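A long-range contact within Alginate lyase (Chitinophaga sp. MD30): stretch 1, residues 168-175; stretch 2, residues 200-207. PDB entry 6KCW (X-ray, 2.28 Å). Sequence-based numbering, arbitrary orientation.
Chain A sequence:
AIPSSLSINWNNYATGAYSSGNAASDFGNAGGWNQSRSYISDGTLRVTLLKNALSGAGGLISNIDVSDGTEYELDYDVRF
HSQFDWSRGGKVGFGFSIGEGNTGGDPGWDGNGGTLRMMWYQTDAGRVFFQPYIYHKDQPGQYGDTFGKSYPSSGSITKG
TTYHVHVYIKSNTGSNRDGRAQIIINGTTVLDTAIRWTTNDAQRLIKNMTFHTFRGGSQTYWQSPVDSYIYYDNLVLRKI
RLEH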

# COMPACT_ATOMS: atom_id res chain seq x y z
N TYR A 168 -9.16 2.95 5.17
CA TYR A 168 -10.06 4.09 5.09
C TYR A 168 -9.25 5.36 5.32
O TYR A 168 -8.45 5.41 6.26
CB TYR A 168 -11.18 4.01 6.14
CG TYR A 168 -12.02 5.27 6.24
CD1 TYR A 168 -12.67 5.78 5.13
CD2 TYR A 168 -12.19 5.93 7.46
CE1 TYR A 168 -13.46 6.91 5.21
CE2 TYR A 168 -12.98 7.08 7.55
CZ TYR A 168 -13.61 7.56 6.41
OH TYR A 168 -14.38 8.69 6.47
N ILE A 169 -9.47 6.37 4.48
CA ILE A 169 -8.71 7.61 4.53
C ILE A 169 -9.67 8.78 4.34
O ILE A 169 -10.63 8.70 3.57
CB ILE A 169 -7.58 7.64 3.48
CG1 ILE A 169 -6.68 8.85 3.67
CG2 ILE A 169 -8.15 7.65 2.08
CD1 ILE A 169 -5.58 8.89 2.71
N LYS A 170 -9.42 9.86 5.08
CA LYS A 170 -10.23 11.07 4.99
C LYS A 170 -9.30 12.27 5.01
O LYS A 170 -8.44 12.37 5.89
CB LYS A 170 -11.23 11.13 6.14
CG LYS A 170 -12.12 12.36 6.18
CD LYS A 170 -12.73 12.44 7.57
CE LYS A 170 -14.14 12.99 7.55
NZ LYS A 170 -14.17 14.46 7.73
N SER A 171 -9.46 13.16 4.03
CA SER A 171 -8.71 14.41 4.01
C SER A 171 -8.97 15.24 5.27
O SER A 171 -10.05 15.19 5.86
CB SER A 171 -9.09 15.23 2.78
OG SER A 171 -9.06 14.43 1.63
N ASN A 172 -7.95 16.01 5.66
CA ASN A 172 -8.16 17.04 6.66
C ASN A 172 -8.50 18.33 5.93
O ASN A 172 -8.56 18.37 4.70
CB ASN A 172 -6.93 17.17 7.58
CG ASN A 172 -5.76 17.91 6.92
OD1 ASN A 172 -4.99 17.33 6.13
ND2 ASN A 172 -5.60 19.18 7.25
N THR A 173 -8.80 19.39 6.69
CA THR A 173 -9.04 20.71 6.13
C THR A 173 -8.09 21.71 6.78
O THR A 173 -7.86 21.65 7.99
CB THR A 173 -10.47 21.19 6.37
OG1 THR A 173 -10.65 21.41 7.78
CG2 THR A 173 -11.48 20.17 5.93
N GLY A 174 -7.54 22.62 5.98
CA GLY A 174 -6.67 23.67 6.52
C GLY A 174 -5.57 23.11 7.40
O GLY A 174 -4.89 22.14 7.05
N SER A 175 -5.37 23.73 8.56
CA SER A 175 -4.40 23.24 9.53
C SER A 175 -5.05 22.38 10.61
O SER A 175 -4.40 22.09 11.62
CB SER A 175 -3.63 24.40 10.16
OG SER A 175 -2.62 24.88 9.27
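Stretch 2 (200-207) NDAQRLIK

Where two distant loops meet, side chains often reach across to hydrogen-bond with backbone groups of the other segment, and this contact in an alginate lyase is a compact example. Stretch 1 leaves its strand after Lys170 and continues as loop; stretch 2 passes from a short 3-10 segment at Asp201-Ala202 through loop into a strand at Ile206. The two run antiparallel: Ser171 lies beside Arg204 (CA to CA 5.9 Å) and Gly174 beside Asp201 (CA to CA 5.7 Å).

Each direct hydrogen bond across the contact pairs a side chain with backbone. Ser171 OG donates to Arg204 O at 2.9 Å. Arg204, chi1 in p, returns the favour one residue on: its NE donates to Asn172 O at 3.0 Å, and NH2 adds a weak bond to Asn172 O at 3.3 Å, so the carbonyl meets the guanidinium edge. At the far end, Gly174 N donates to Asp201 OD1 at 2.8 Å; Gly174 has a positive phi, which favours glycine.

Water extends the pattern. Water 1 bridges Asn172 N and Arg204 O, and water 2 donates to both Gly174 O and Asp201 OD1.

Apolar packing pairs Ile169, one residue before its strand ends, with Ile206, the first residue of the other strand, CG2 of Ile169 lying 3.7 Å from CD1 of Ile206. Thr173 CG2 also rests 3.5 Å from Arg204 NH2, a van der Waals contact with the guanidinium.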

# COMPACT_ATOMS: atom_id res chain seq x y z
N ASN A 200 -1.77 22.73 3.19
CA ASN A 200 -2.11 23.40 1.94
C ASN A 200 -3.38 22.77 1.38
O ASN A 200 -3.36 21.61 0.95
CB ASN A 200 -0.96 23.27 0.95
CG ASN A 200 -1.33 23.78 -0.44
OD1 ASN A 200 -2.17 24.66 -0.60
ND2 ASN A 200 -0.68 23.22 -1.46
N ASP A 201 -4.48 23.54 1.36
CA ASP A 201 -5.77 23.04 0.88
C ASP A 201 -5.77 22.67 -0.60
O ASP A 201 -6.62 21.89 -1.03
CB ASP A 201 -6.88 24.07 1.11
CG ASP A 201 -7.35 24.14 2.55
OD1 ASP A 201 -7.19 23.14 3.28
OD2 ASP A 201 -7.89 25.20 2.95
N ALA A 202 -4.86 23.22 -1.41
CA ALA A 202 -4.78 22.83 -2.81
C ALA A 202 -4.23 21.42 -2.98
O ALA A 202 -4.25 20.90 -4.10
CB ALA A 202 -3.92 23.82 -3.61
N GLN A 203 -3.72 20.81 -1.92
CA GLN A 203 -3.15 19.47 -1.96
C GLN A 203 -3.86 18.51 -1.01
O GLN A 203 -3.31 17.45 -0.70
CB GLN A 203 -1.66 19.53 -1.63
CG GLN A 203 -0.77 20.25 -2.66
CD GLN A 203 -0.75 19.55 -4.01
OE1 GLN A 203 -1.20 18.40 -4.15
NE2 GLN A 203 -0.25 20.24 -5.02
N ARG A 204 -5.06 18.84 -0.53
CA ARG A 204 -5.70 18.05 0.53
C ARG A 204 -6.40 16.80 0.02
O ARG A 204 -6.74 15.94 0.84
CB ARG A 204 -6.72 18.90 1.28
CG ARG A 204 -7.76 19.52 0.37
CD ARG A 204 -8.64 20.47 1.16
NE ARG A 204 -9.43 19.69 2.10
CZ ARG A 204 -10.68 19.31 1.89
NH1 ARG A 204 -11.31 19.67 0.78
NH2 ARG A 204 -11.30 18.58 2.80
N LEU A 205 -6.60 16.66 -1.28
CA LEU A 205 -7.44 15.60 -1.83
C LEU A 205 -6.70 14.28 -1.96
O LEU A 205 -5.50 14.24 -2.27
CB LEU A 205 -7.98 16.01 -3.20
CG LEU A 205 -8.83 17.28 -3.12
CD1 LEU A 205 -9.49 17.60 -4.44
CD2 LEU A 205 -9.86 17.10 -2.04
N ILE A 206 -7.41 13.19 -1.71
CA ILE A 206 -6.93 11.88 -2.13
C ILE A 206 -6.89 11.87 -3.65
O ILE A 206 -7.91 12.10 -4.32
CB ILE A 206 -7.83 10.76 -1.60
CG1 ILE A 206 -7.83 10.76 -0.07
CG2 ILE A 206 -7.34 9.44 -2.11
CD1 ILE A 206 -9.20 10.81 0.48
N LYS A 207 -5.72 11.61 -4.21
CA LYS A 207 -5.51 11.74 -5.64
C LYS A 207 -5.27 10.42 -6.34
O LYS A 207 -5.69 10.27 -7.49
CB LYS A 207 -4.33 12.68 -5.91
CG LYS A 207 -4.70 14.15 -5.80
CD LYS A 207 -3.51 15.04 -6.06
CE LYS A 207 -3.96 16.41 -6.55
NZ LYS A 207 -4.97 17.05 -5.63
O HOH W 1 -6.00 15.93 3.17
O HOH W 2 -4.66 21.52 4.12